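Local coordinates for hypothetical protein (PDB 4QRK) that is of unknown function but may take part in cell adhesion, its chain being wound into a right-handed beta-helix, at residues L36-E42 with W93-E99; E12-I16 with K58-K62; K134-S140 with E157-P163; K24-N30 with D69-S75. All blocks are in the same frame, centred on the assembly; numbering follows the deposited sequence.

Contact 1: residues L36-E42 with W93-E99; sequences LNISGNE and WNINLNE
Ser39 OG is gripped from both strands: it accepts a hydrogen bond from Asn96 ND2 at 2.9 Å and donates one to Gly40 O. The bond from Asn96 is bent, and OG stands 24° out of that amide's plane. With chi1 at 72°, the hydroxyl lies between the backbone N and carbonyl carbon of Ser39, which lets it serve both partners. On the same face Asn37 and Asn94 run side by side with nearly coplanar amides, and Asn37 ND2 gives Asn94 OD1 a straight bond of 2.9 Å; Asn94 ND2 turns to Glu92. Parallel backbone bonds tie the strands together, among them Ile95 N to Asn37 O at 2.7 Å. Further along, Glu99 OE2 accepts from Asn41 N at 2.8 Å, met on its anti side. The buried face is apolar, with Leu36 CD1 reaching Trp93 CB at 3.8 Å and Ile38 CG2 lying 3.8 Å from Leu97 CD1. Strand 113-117 continues the sheet beyond Leu36 and Ile38, the opposing strand 24-32 packs Leu27 and Leu29 against these apolar residues, and Phe31 and Phe50 meet the Trp93 ring edge-to-face.

Contact 2: residues E12-I16 with K58-K62; sequences EEIKI and KPEIK
Glu13 reaches Lys58 across the N-terminal end of the right-handed beta-helix, where strand 11-17 is the outermost strand of one sheet and strand 60-66 that of the other. The strands are not paired here: even the nearest CA atoms, those of Lys15 and Ile61, are 8.7 Å apart, so the gap is spanned by side chains. Glu13 comes first, its chain extended beyond CG so that the carboxylate arrives well out from its own strand. Lys58 is also stretched until its last torsion (chi4 70°) bends the ammonium inward, and the two side chains cross at about a right angle. Lys58 NZ meets Glu13 OE2 at 2.9 Å on the syn side, 19° out of the carboxylate plane, in a salt bridge. The same oxygen is bonded to Tyr52 OH from the neighbouring strand 46-52, and the side chain of Tyr52 also touches Lys58 and Pro59. The other oxygen, Glu13 OE1, runs past Pro59, 3.8 Å from Pro59 CD. Two residues on, Lys15 slides alongside Ile61 in the opposite direction, though their modelled carbons come too close for the detailed fit to be trusted; the Lys15 side chain also touches Phe50. Its end bends at chi4 and brings NZ to 3.5 Å from Glu13 OE1, completing a network in which one carboxylate holds two ammonium groups, one on each oxygen. A water sits among them, accepting from Lys15 NZ and Lys58 NZ and donating to Glu13 OE1 at 2.8 Å and to Pro59 O at 2.7 Å.

Contact 3: residues K134-S140 with E157-P163; sequences KVDLDIS and EATVYLP
Ile139 turns CG1 between its backbone N and carbonyl carbon (chi1 45°), which carries CD1 across to Val160 CG1 at 3.6 Å and tightly against Leu162 CD2 at 3.3 Å. Tyr161 instead has CG anti to its carbonyl carbon (chi1 -58°), and its side chain lies on the face of Asp136, Asp138 and Thr159, with CD2 3.5 Å from Leu137 O. Its hydroxyl is joined to Asp136 through a water in the plane of the ring, 2.8 Å from both Tyr161 OH and Asp136 OD2. The Asp138 side chain crosses that of Tyr161 at about a right angle, its carboxylate plane turned 49° from the ring; its OD1 accepts from Ser140 N at 2.9 Å, an Asx turn, and also from Ser140 OG, while OD2 pairs with Lys220, which makes a cation-pi contact with the tyrosine. Five backbone bonds run between the strands, Ile139 N to Tyr161 O (2.8 Å) closing the row. On the other face Val135, Leu137, Ala158 and Val160 are buried, Leu137 and Val160 touching Ile151 of strand 147-153. Such in-register parallel strands, with an opposing strand between them in sequence, are the stacked rungs of a right-handed beta-helix.

Contact 4: residues K24-N30 with D69-S75; sequences KTKLNLN and DGELEIS
Leu27 and Leu72 run alongside each other into the interior, as do Leu29 and Ile74: the regular inward stacking of a right-handed beta-helix, with strands 24-32 and 69-75 paired in parallel and in register. Seven residues of each match, and six backbone bonds join them, including Gly70 N to Lys24 O at 2.7 Å. Leu27 has CG anti to its backbone N (chi1 177°), which sends CD1 over to Leu72 CG at 3.8 Å. This apolar face packs on Met46 and Phe50 of the opposing sheet. The other face is polar. Lys26 crosses Asp69 at a slant, and the ion pair between Lys26 NZ and Asp69 OD2 is long, 3.9 Å, while Lys24 runs beside Asp69 but forms its salt bridge with Glu104. Asn28 and Glu73 extend in step, yet their amide and carboxylate planes are 47° apart, and the bond from Asn28 ND2 to Glu73 OE2 is weak and bent. Asn30 ND2 points at Ser75 OG in the plane of its amide, but Ser75 has two conformers, leaving that bond doubtful. On the buried face Leu29 CD2 settles against Ile74, with CB at 3.5 Å and CG1 and CD1 at 3.6 Å.

In the fold
Contacts 1, 3 and 4 are parallel strand pairings with one buried apolar face and one partly exposed polar face; contact 2 is a surface contact spanning the N-terminal end with ions and a water. Contacts 1 and 4 lie on opposing sheets and meet through the core, where the ring of Trp93 packs on Ile74. Contact 2 joins those same two sheets at their edge: Pro59 touches Trp93, and strand 60-66 pairs with strand 69-75. Contact 3 stands apart, further along the sheet that holds contact 1, about 16 Å from it between centres. The polar face is rich in asparagine in contact 1, sets lysines opposite acids in contact 4, and carries aspartates in contact 3, one linked to a tyrosine by water.

Contact 1: residues L36-E42 with W93-E99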
# COMPACT_ATOMS: atom_id res chain seq x y z
N LEU A 36 -9.61 1.06 -2.25
CA LEU A 36 -8.78 -0.14 -2.26
C LEU A 36 -8.42 -0.48 -0.83
O LEU A 36 -7.82 0.33 -0.14
CB LEU A 36 -7.50 0.14 -3.05
CG LEU A 36 -6.36 -0.86 -2.95
CD1 LEU A 36 -6.79 -2.23 -3.37
CD2 LEU A 36 -5.20 -0.39 -3.84
N ASN A 37 -8.74 -1.71 -0.41
CA ASN A 37 -8.48 -2.21 0.94
C ASN A 37 -7.70 -3.50 0.90
O ASN A 37 -8.05 -4.44 0.20
CB ASN A 37 -9.78 -2.47 1.67
CG ASN A 37 -10.64 -1.24 1.81
OD1 ASN A 37 -10.19 -0.14 2.22
ND2 ASN A 37 -11.89 -1.40 1.45
N ILE A 38 -6.59 -3.52 1.61
CA ILE A 38 -5.72 -4.69 1.64
C ILE A 38 -5.45 -5.10 3.05
O ILE A 38 -5.19 -4.25 3.94
CB ILE A 38 -4.38 -4.44 0.95
CG1 ILE A 38 -4.59 -3.95 -0.49
CG2 ILE A 38 -3.53 -5.70 1.00
CD1 ILE A 38 -3.25 -3.67 -1.21
N SER A 39 -5.49 -6.40 3.27
CA SER A 39 -5.16 -6.99 4.57
C SER A 39 -4.43 -8.29 4.40
O SER A 39 -4.25 -8.79 3.28
CB SER A 39 -6.43 -7.28 5.36
OG SER A 39 -7.13 -8.38 4.80
N GLY A 40 -4.03 -8.89 5.53
CA GLY A 40 -3.65 -10.29 5.52
C GLY A 40 -4.88 -11.21 5.61
O GLY A 40 -5.96 -10.91 5.06
N ASN A 41 -4.70 -12.34 6.29
CA ASN A 41 -5.75 -13.35 6.53
C ASN A 41 -6.16 -14.18 5.31
O ASN A 41 -7.35 -14.42 5.11
CB ASN A 41 -6.99 -12.69 7.19
CG ASN A 41 -7.67 -13.61 8.23
OD1 ASN A 41 -7.03 -14.49 8.80
ND2 ASN A 41 -8.97 -13.42 8.45
N GLU A 42 -5.20 -14.58 4.48
CA GLU A 42 -5.52 -15.46 3.35
C GLU A 42 -4.58 -16.65 3.38
O GLU A 42 -3.38 -16.48 3.58
CB GLU A 42 -5.36 -14.72 2.03
CG GLU A 42 -5.54 -15.61 0.79
CD GLU A 42 -6.82 -16.48 0.85
OE1 GLU A 42 -7.85 -16.01 1.37
OE2 GLU A 42 -6.80 -17.64 0.38
N TRP A 93 -12.00 -2.61 -4.31
CA TRP A 93 -11.20 -3.80 -4.31
C TRP A 93 -10.84 -4.13 -2.86
O TRP A 93 -10.24 -3.32 -2.12
CB TRP A 93 -9.89 -3.62 -5.11
CG TRP A 93 -10.02 -3.39 -6.59
CD1 TRP A 93 -11.17 -3.21 -7.33
CD2 TRP A 93 -8.92 -3.26 -7.49
NE1 TRP A 93 -10.83 -2.99 -8.66
CE2 TRP A 93 -9.46 -2.99 -8.77
CE3 TRP A 93 -7.54 -3.34 -7.33
CZ2 TRP A 93 -8.65 -2.82 -9.90
CZ3 TRP A 93 -6.74 -3.15 -8.45
CH2 TRP A 93 -7.30 -2.90 -9.71
N ASN A 94 -11.20 -5.32 -2.45
CA ASN A 94 -10.89 -5.77 -1.10
C ASN A 94 -10.05 -7.00 -1.19
O ASN A 94 -10.52 -8.03 -1.65
CB ASN A 94 -12.20 -6.08 -0.37
CG ASN A 94 -13.12 -4.90 -0.34
OD1 ASN A 94 -12.84 -3.94 0.35
ND2 ASN A 94 -14.19 -4.94 -1.11
N ILE A 95 -8.79 -6.88 -0.81
CA ILE A 95 -7.79 -7.90 -1.08
C ILE A 95 -7.23 -8.51 0.21
O ILE A 95 -6.85 -7.77 1.13
CB ILE A 95 -6.64 -7.28 -1.91
CG1 ILE A 95 -7.18 -6.90 -3.30
CG2 ILE A 95 -5.45 -8.25 -2.02
CD1 ILE A 95 -6.19 -6.14 -4.14
N ASN A 96 -7.21 -9.85 0.29
CA ASN A 96 -6.57 -10.54 1.41
C ASN A 96 -5.30 -11.20 0.89
O ASN A 96 -5.33 -11.91 -0.14
CB ASN A 96 -7.42 -11.66 2.08
CG ASN A 96 -8.78 -11.22 2.60
OD1 ASN A 96 -9.75 -12.00 2.52
ND2 ASN A 96 -8.87 -10.03 3.17
N LEU A 97 -4.19 -11.02 1.61
CA LEU A 97 -2.89 -11.52 1.19
C LEU A 97 -2.32 -12.57 2.15
O LEU A 97 -2.57 -12.55 3.36
CB LEU A 97 -1.87 -10.36 1.12
CG LEU A 97 -2.09 -9.32 0.00
CD1 LEU A 97 -0.96 -8.29 0.06
CD2 LEU A 97 -2.15 -10.00 -1.34
N ASN A 98 -1.50 -13.45 1.60
CA ASN A 98 -0.84 -14.49 2.36
C ASN A 98 0.11 -13.83 3.36
O ASN A 98 0.76 -12.83 3.02
CB ASN A 98 -0.05 -15.39 1.43
CG ASN A 98 0.55 -16.57 2.15
OD1 ASN A 98 1.69 -16.52 2.65
ND2 ASN A 98 -0.25 -17.63 2.26
N GLU A 99 0.18 -14.38 4.57
CA GLU A 99 0.98 -13.79 5.66
C GLU A 99 2.42 -14.32 5.79
O GLU A 99 3.23 -13.74 6.55
CB GLU A 99 0.24 -13.97 6.99
CG GLU A 99 -1.02 -13.18 7.02
CD GLU A 99 -1.78 -13.26 8.33
OE1 GLU A 99 -1.29 -13.88 9.30
OE2 GLU A 99 -2.89 -12.71 8.35
O HOH W 1 -1.56 -16.42 5.36

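Contact 2: residues E12-I16 with K58-K62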
# COMPACT_ATOMS: atom_id res chain seq x y z
N GLU A 12 -20.14 -7.97 -8.93
CA GLU A 12 -19.31 -8.49 -7.85
C GLU A 12 -18.64 -9.76 -8.24
O GLU A 12 -19.28 -10.65 -8.81
CB GLU A 12 -20.15 -8.71 -6.58
CG GLU A 12 -20.83 -7.44 -6.10
CD GLU A 12 -21.48 -7.59 -4.73
OE1 GLU A 12 -21.17 -8.55 -3.99
OE2 GLU A 12 -22.32 -6.73 -4.39
N GLU A 13 -17.35 -9.85 -7.92
CA GLU A 13 -16.51 -10.98 -8.33
C GLU A 13 -15.52 -11.28 -7.26
O GLU A 13 -15.02 -10.35 -6.60
CB GLU A 13 -15.65 -10.63 -9.54
CG GLU A 13 -16.38 -10.10 -10.73
CD GLU A 13 -15.43 -9.68 -11.83
OE1 GLU A 13 -14.27 -9.29 -11.53
OE2 GLU A 13 -15.85 -9.74 -13.01
N ILE A 14 -15.22 -12.56 -7.13
CA ILE A 14 -14.14 -13.04 -6.30
C ILE A 14 -13.04 -13.59 -7.21
O ILE A 14 -13.32 -14.24 -8.23
CB ILE A 14 -14.59 -14.15 -5.35
CG1 ILE A 14 -15.79 -13.71 -4.51
CG2 ILE A 14 -13.46 -14.58 -4.46
CD1 ILE A 14 -15.53 -12.56 -3.60
N LYS A 15 -11.80 -13.34 -6.83
CA LYS A 15 -10.64 -13.89 -7.55
C LYS A 15 -9.75 -14.47 -6.50
O LYS A 15 -9.53 -13.86 -5.46
CB LYS A 15 -9.93 -12.79 -8.31
CG LYS A 15 -10.87 -12.15 -9.36
CD LYS A 15 -10.11 -11.25 -10.35
CE LYS A 15 -11.05 -10.51 -11.32
NZ LYS A 15 -11.68 -11.47 -12.25
N ILE A 16 -9.27 -15.67 -6.75
CA ILE A 16 -8.39 -16.37 -5.83
C ILE A 16 -7.19 -16.85 -6.61
O ILE A 16 -7.33 -17.43 -7.68
CB ILE A 16 -9.10 -17.58 -5.25
CG1 ILE A 16 -10.22 -17.14 -4.32
CG2 ILE A 16 -8.12 -18.48 -4.51
CD1 ILE A 16 -11.20 -18.22 -4.02
N LYS A 58 -13.96 -3.27 -15.05
CA LYS A 58 -13.73 -4.69 -14.78
C LYS A 58 -12.27 -4.93 -14.56
O LYS A 58 -11.46 -4.63 -15.44
CB LYS A 58 -14.19 -5.54 -15.97
CG LYS A 58 -14.10 -7.04 -15.70
CD LYS A 58 -14.53 -7.94 -16.91
CE LYS A 58 -13.97 -9.35 -16.73
NZ LYS A 58 -14.61 -10.12 -15.63
N PRO A 59 -11.89 -5.43 -13.38
CA PRO A 59 -10.46 -5.58 -13.14
C PRO A 59 -9.85 -6.67 -14.03
O PRO A 59 -10.51 -7.68 -14.36
CB PRO A 59 -10.37 -6.02 -11.66
CG PRO A 59 -11.71 -6.03 -11.13
CD PRO A 59 -12.71 -5.93 -12.26
N GLU A 60 -8.61 -6.43 -14.43
CA GLU A 60 -7.83 -7.39 -15.25
C GLU A 60 -6.71 -8.00 -14.37
O GLU A 60 -5.86 -7.28 -13.80
CB GLU A 60 -7.21 -6.66 -16.48
CG GLU A 60 -8.20 -5.84 -17.40
CD GLU A 60 -7.56 -4.60 -18.11
OE1 GLU A 60 -7.18 -3.62 -17.43
OE2 GLU A 60 -7.47 -4.58 -19.35
N ILE A 61 -6.68 -9.31 -14.24
CA ILE A 61 -5.66 -9.96 -13.44
C ILE A 61 -4.70 -10.74 -14.33
O ILE A 61 -5.11 -11.42 -15.24
CB ILE A 61 -6.23 -10.95 -12.44
CG1 ILE A 61 -7.14 -10.23 -11.45
CG2 ILE A 61 -5.09 -11.66 -11.69
CD1 ILE A 61 -7.02 -10.75 -10.00
N LYS A 62 -3.42 -10.62 -14.03
CA LYS A 62 -2.39 -11.38 -14.70
C LYS A 62 -1.52 -12.00 -13.64
O LYS A 62 -1.09 -11.31 -12.73
CB LYS A 62 -1.56 -10.46 -15.59
CG LYS A 62 -0.38 -11.17 -16.25
CD LYS A 62 0.34 -10.27 -17.24
CE LYS A 62 1.75 -10.76 -17.50
NZ LYS A 62 2.47 -9.87 -18.46
O HOH W 2 -12.51 -9.31 -13.71

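Contact 3: residues K134-S140 with E157-P163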
# COMPACT_ATOMS: atom_id res chain seq x y z
N LYS A 134 -6.41 9.62 -0.17
CA LYS A 134 -5.86 9.32 1.15
C LYS A 134 -5.21 7.97 1.15
O LYS A 134 -5.71 7.00 0.53
CB LYS A 134 -6.95 9.22 2.21
CG LYS A 134 -7.81 10.40 2.48
CD LYS A 134 -8.67 10.10 3.75
CE LYS A 134 -7.83 10.22 5.05
NZ LYS A 134 -8.39 9.50 6.24
N VAL A 135 -4.15 7.89 1.92
CA VAL A 135 -3.44 6.65 2.19
C VAL A 135 -3.41 6.44 3.70
O VAL A 135 -3.01 7.34 4.45
CB VAL A 135 -1.99 6.73 1.71
CG1 VAL A 135 -1.21 5.51 2.15
CG2 VAL A 135 -1.93 6.87 0.22
N ASP A 136 -3.84 5.27 4.16
CA ASP A 136 -3.74 4.89 5.60
C ASP A 136 -3.16 3.50 5.67
O ASP A 136 -3.78 2.54 5.18
CB ASP A 136 -5.11 4.89 6.31
CG ASP A 136 -5.72 6.28 6.43
OD1 ASP A 136 -6.38 6.73 5.47
OD2 ASP A 136 -5.58 6.89 7.51
N LEU A 137 -1.97 3.38 6.26
CA LEU A 137 -1.20 2.16 6.21
C LEU A 137 -0.71 1.76 7.57
O LEU A 137 -0.10 2.59 8.28
CB LEU A 137 0.06 2.35 5.38
CG LEU A 137 0.06 2.49 3.89
CD1 LEU A 137 1.46 2.84 3.44
CD2 LEU A 137 -0.39 1.17 3.33
N ASP A 138 -0.98 0.52 7.93
CA ASP A 138 -0.46 -0.06 9.14
C ASP A 138 0.69 -0.93 8.70
O ASP A 138 0.52 -1.98 8.10
CB ASP A 138 -1.50 -0.86 9.89
CG ASP A 138 -0.99 -1.33 11.25
OD1 ASP A 138 0.25 -1.50 11.41
OD2 ASP A 138 -1.84 -1.52 12.14
N ILE A 139 1.89 -0.46 8.98
CA ILE A 139 3.08 -1.26 8.75
C ILE A 139 3.82 -1.40 10.06
O ILE A 139 5.02 -1.18 10.14
CB ILE A 139 3.98 -0.69 7.65
CG1 ILE A 139 4.15 0.80 7.83
CG2 ILE A 139 3.35 -0.86 6.29
CD1 ILE A 139 5.31 1.37 6.99
N SER A 140 3.09 -1.83 11.08
CA SER A 140 3.62 -1.89 12.45
C SER A 140 3.99 -3.32 12.86
O SER A 140 4.12 -3.63 14.03
CB SER A 140 2.59 -1.28 13.43
OG SER A 140 1.41 -2.09 13.56
N GLU A 157 -3.83 13.26 2.13
CA GLU A 157 -3.21 12.90 3.40
C GLU A 157 -2.65 11.50 3.34
O GLU A 157 -3.19 10.64 2.64
CB GLU A 157 -4.32 12.91 4.48
CG GLU A 157 -3.86 13.01 5.92
CD GLU A 157 -4.96 13.56 6.87
OE1 GLU A 157 -6.15 13.53 6.48
OE2 GLU A 157 -4.62 14.02 7.99
N ALA A 158 -1.57 11.28 4.08
CA ALA A 158 -1.00 9.95 4.24
C ALA A 158 -0.79 9.71 5.75
O ALA A 158 -0.29 10.60 6.45
CB ALA A 158 0.31 9.85 3.48
N THR A 159 -1.24 8.57 6.25
CA THR A 159 -1.06 8.19 7.65
C THR A 159 -0.43 6.83 7.71
O THR A 159 -0.90 5.89 7.05
CB THR A 159 -2.39 8.09 8.40
OG1 THR A 159 -3.01 9.35 8.41
CG2 THR A 159 -2.18 7.64 9.87
N VAL A 160 0.67 6.73 8.46
CA VAL A 160 1.41 5.50 8.53
C VAL A 160 1.63 5.10 9.99
O VAL A 160 2.08 5.93 10.79
CB VAL A 160 2.75 5.66 7.81
CG1 VAL A 160 3.46 4.35 7.69
CG2 VAL A 160 2.50 6.23 6.41
N TYR A 161 1.30 3.85 10.33
CA TYR A 161 1.57 3.28 11.65
C TYR A 161 2.80 2.38 11.58
O TYR A 161 2.87 1.49 10.77
CB TYR A 161 0.36 2.49 12.19
CG TYR A 161 -0.89 3.34 12.29
CD1 TYR A 161 -1.16 4.10 13.42
CD2 TYR A 161 -1.81 3.39 11.23
CE1 TYR A 161 -2.31 4.90 13.48
CE2 TYR A 161 -2.93 4.18 11.27
CZ TYR A 161 -3.18 4.93 12.39
OH TYR A 161 -4.30 5.69 12.39
N LEU A 162 3.75 2.63 12.47
CA LEU A 162 5.05 1.97 12.45
C LEU A 162 5.31 1.24 13.77
O LEU A 162 4.72 1.56 14.79
CB LEU A 162 6.13 3.03 12.18
CG LEU A 162 5.99 3.57 10.76
CD1 LEU A 162 6.55 4.95 10.59
CD2 LEU A 162 6.62 2.64 9.78
N PRO A 163 6.17 0.23 13.74
CA PRO A 163 6.35 -0.58 14.94
C PRO A 163 7.21 0.14 15.96
O PRO A 163 7.99 1.02 15.59
CB PRO A 163 7.09 -1.82 14.40
CG PRO A 163 7.79 -1.36 13.19
CD PRO A 163 7.04 -0.19 12.63
O HOH W 3 -4.61 9.74 5.75
O HOH W 4 -5.91 5.65 10.05

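Contact 4: residues K24-N30 with D69-S75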
# COMPACT_ATOMS: atom_id res chain seq x y z
N LYS A 24 8.09 -16.05 -3.70
CA LYS A 24 7.97 -14.65 -3.35
C LYS A 24 6.76 -14.10 -4.15
O LYS A 24 6.49 -14.56 -5.26
CB LYS A 24 9.27 -13.90 -3.65
CG LYS A 24 9.17 -12.36 -3.44
CD LYS A 24 10.35 -11.58 -4.01
CE LYS A 24 11.31 -11.13 -2.92
NZ LYS A 24 12.43 -10.31 -3.46
N THR A 25 6.02 -13.17 -3.56
CA THR A 25 4.93 -12.46 -4.26
C THR A 25 5.39 -11.05 -4.63
O THR A 25 5.90 -10.31 -3.79
CB THR A 25 3.68 -12.28 -3.38
OG1 THR A 25 3.12 -13.55 -3.06
CG2 THR A 25 2.62 -11.47 -4.09
N LYS A 26 5.21 -10.69 -5.90
CA LYS A 26 5.39 -9.31 -6.35
C LYS A 26 4.04 -8.81 -6.87
O LYS A 26 3.60 -9.19 -7.94
CB LYS A 26 6.45 -9.22 -7.44
CG LYS A 26 7.86 -9.52 -6.97
CD LYS A 26 8.91 -9.08 -8.01
CE LYS A 26 10.34 -9.19 -7.48
NZ LYS A 26 11.33 -8.48 -8.36
N LEU A 27 3.37 -8.02 -6.05
CA LEU A 27 2.01 -7.56 -6.32
C LEU A 27 2.09 -6.18 -6.94
O LEU A 27 2.77 -5.27 -6.41
CB LEU A 27 1.18 -7.54 -5.04
CG LEU A 27 -0.26 -7.03 -5.10
CD1 LEU A 27 -1.06 -7.90 -5.98
CD2 LEU A 27 -0.91 -6.95 -3.71
N ASN A 28 1.45 -6.03 -8.08
CA ASN A 28 1.47 -4.76 -8.78
C ASN A 28 0.04 -4.36 -9.06
O ASN A 28 -0.69 -5.07 -9.74
CB ASN A 28 2.34 -4.86 -10.05
CG ASN A 28 2.37 -3.55 -10.84
OD1 ASN A 28 2.43 -2.47 -10.27
ND2 ASN A 28 2.32 -3.64 -12.16
N LEU A 29 -0.38 -3.24 -8.47
CA LEU A 29 -1.78 -2.80 -8.54
C LEU A 29 -1.91 -1.44 -9.27
O LEU A 29 -1.20 -0.48 -8.96
CB LEU A 29 -2.39 -2.69 -7.14
CG LEU A 29 -2.43 -3.97 -6.29
CD1 LEU A 29 -2.94 -3.74 -4.87
CD2 LEU A 29 -3.30 -5.04 -6.90
N ASN A 30 -2.77 -1.39 -10.27
CA ASN A 30 -3.05 -0.14 -10.99
C ASN A 30 -4.50 0.17 -10.87
O ASN A 30 -5.32 -0.55 -11.42
CB ASN A 30 -2.70 -0.27 -12.46
CG ASN A 30 -1.29 -0.66 -12.64
OD1 ASN A 30 -0.40 0.10 -12.30
ND2 ASN A 30 -1.06 -1.86 -13.15
N ASP A 69 9.38 -16.26 -8.43
CA ASP A 69 8.66 -15.02 -8.11
C ASP A 69 7.28 -15.05 -8.73
O ASP A 69 7.16 -15.09 -9.95
CB ASP A 69 9.41 -13.80 -8.65
CG ASP A 69 10.67 -13.47 -7.88
OD1 ASP A 69 11.12 -14.27 -7.03
OD2 ASP A 69 11.24 -12.39 -8.14
N GLY A 70 6.24 -15.00 -7.90
CA GLY A 70 4.89 -14.85 -8.39
C GLY A 70 4.53 -13.40 -8.71
O GLY A 70 4.25 -12.60 -7.81
N GLU A 71 4.54 -13.07 -10.00
CA GLU A 71 4.20 -11.74 -10.47
C GLU A 71 2.71 -11.61 -10.70
O GLU A 71 2.17 -12.17 -11.63
CB GLU A 71 5.04 -11.38 -11.70
CG GLU A 71 6.51 -11.33 -11.30
CD GLU A 71 7.43 -10.70 -12.32
OE1 GLU A 71 6.96 -10.35 -13.43
OE2 GLU A 71 8.63 -10.57 -12.00
N LEU A 72 2.06 -10.90 -9.77
CA LEU A 72 0.61 -10.74 -9.75
C LEU A 72 0.28 -9.29 -10.03
O LEU A 72 0.62 -8.40 -9.25
CB LEU A 72 0.03 -11.17 -8.41
CG LEU A 72 -1.48 -11.06 -8.13
CD1 LEU A 72 -2.37 -11.60 -9.22
CD2 LEU A 72 -1.77 -11.78 -6.86
N GLU A 73 -0.43 -9.08 -11.12
CA GLU A 73 -0.81 -7.75 -11.49
C GLU A 73 -2.32 -7.61 -11.55
O GLU A 73 -3.01 -8.41 -12.16
CB GLU A 73 -0.20 -7.39 -12.84
CG GLU A 73 -0.55 -5.99 -13.27
CD GLU A 73 0.18 -5.60 -14.52
OE1 GLU A 73 -0.15 -6.15 -15.61
OE2 GLU A 73 1.10 -4.78 -14.40
N ILE A 74 -2.83 -6.56 -10.96
CA ILE A 74 -4.26 -6.31 -11.00
C ILE A 74 -4.44 -4.88 -11.46
O ILE A 74 -3.91 -3.95 -10.84
CB ILE A 74 -4.91 -6.49 -9.65
CG1 ILE A 74 -4.36 -7.75 -8.96
CG2 ILE A 74 -6.45 -6.51 -9.82
CD1 ILE A 74 -5.07 -8.13 -7.69
N SER A 75 -5.18 -4.70 -12.55
CA SER A 75 -5.36 -3.38 -13.14
C SER A 75 -6.81 -3.05 -13.46
O SER A 75 -7.53 -3.90 -13.97
CB SER A 75 -4.51 -3.29 -14.40
OG SER A 75 -3.16 -3.46 -14.05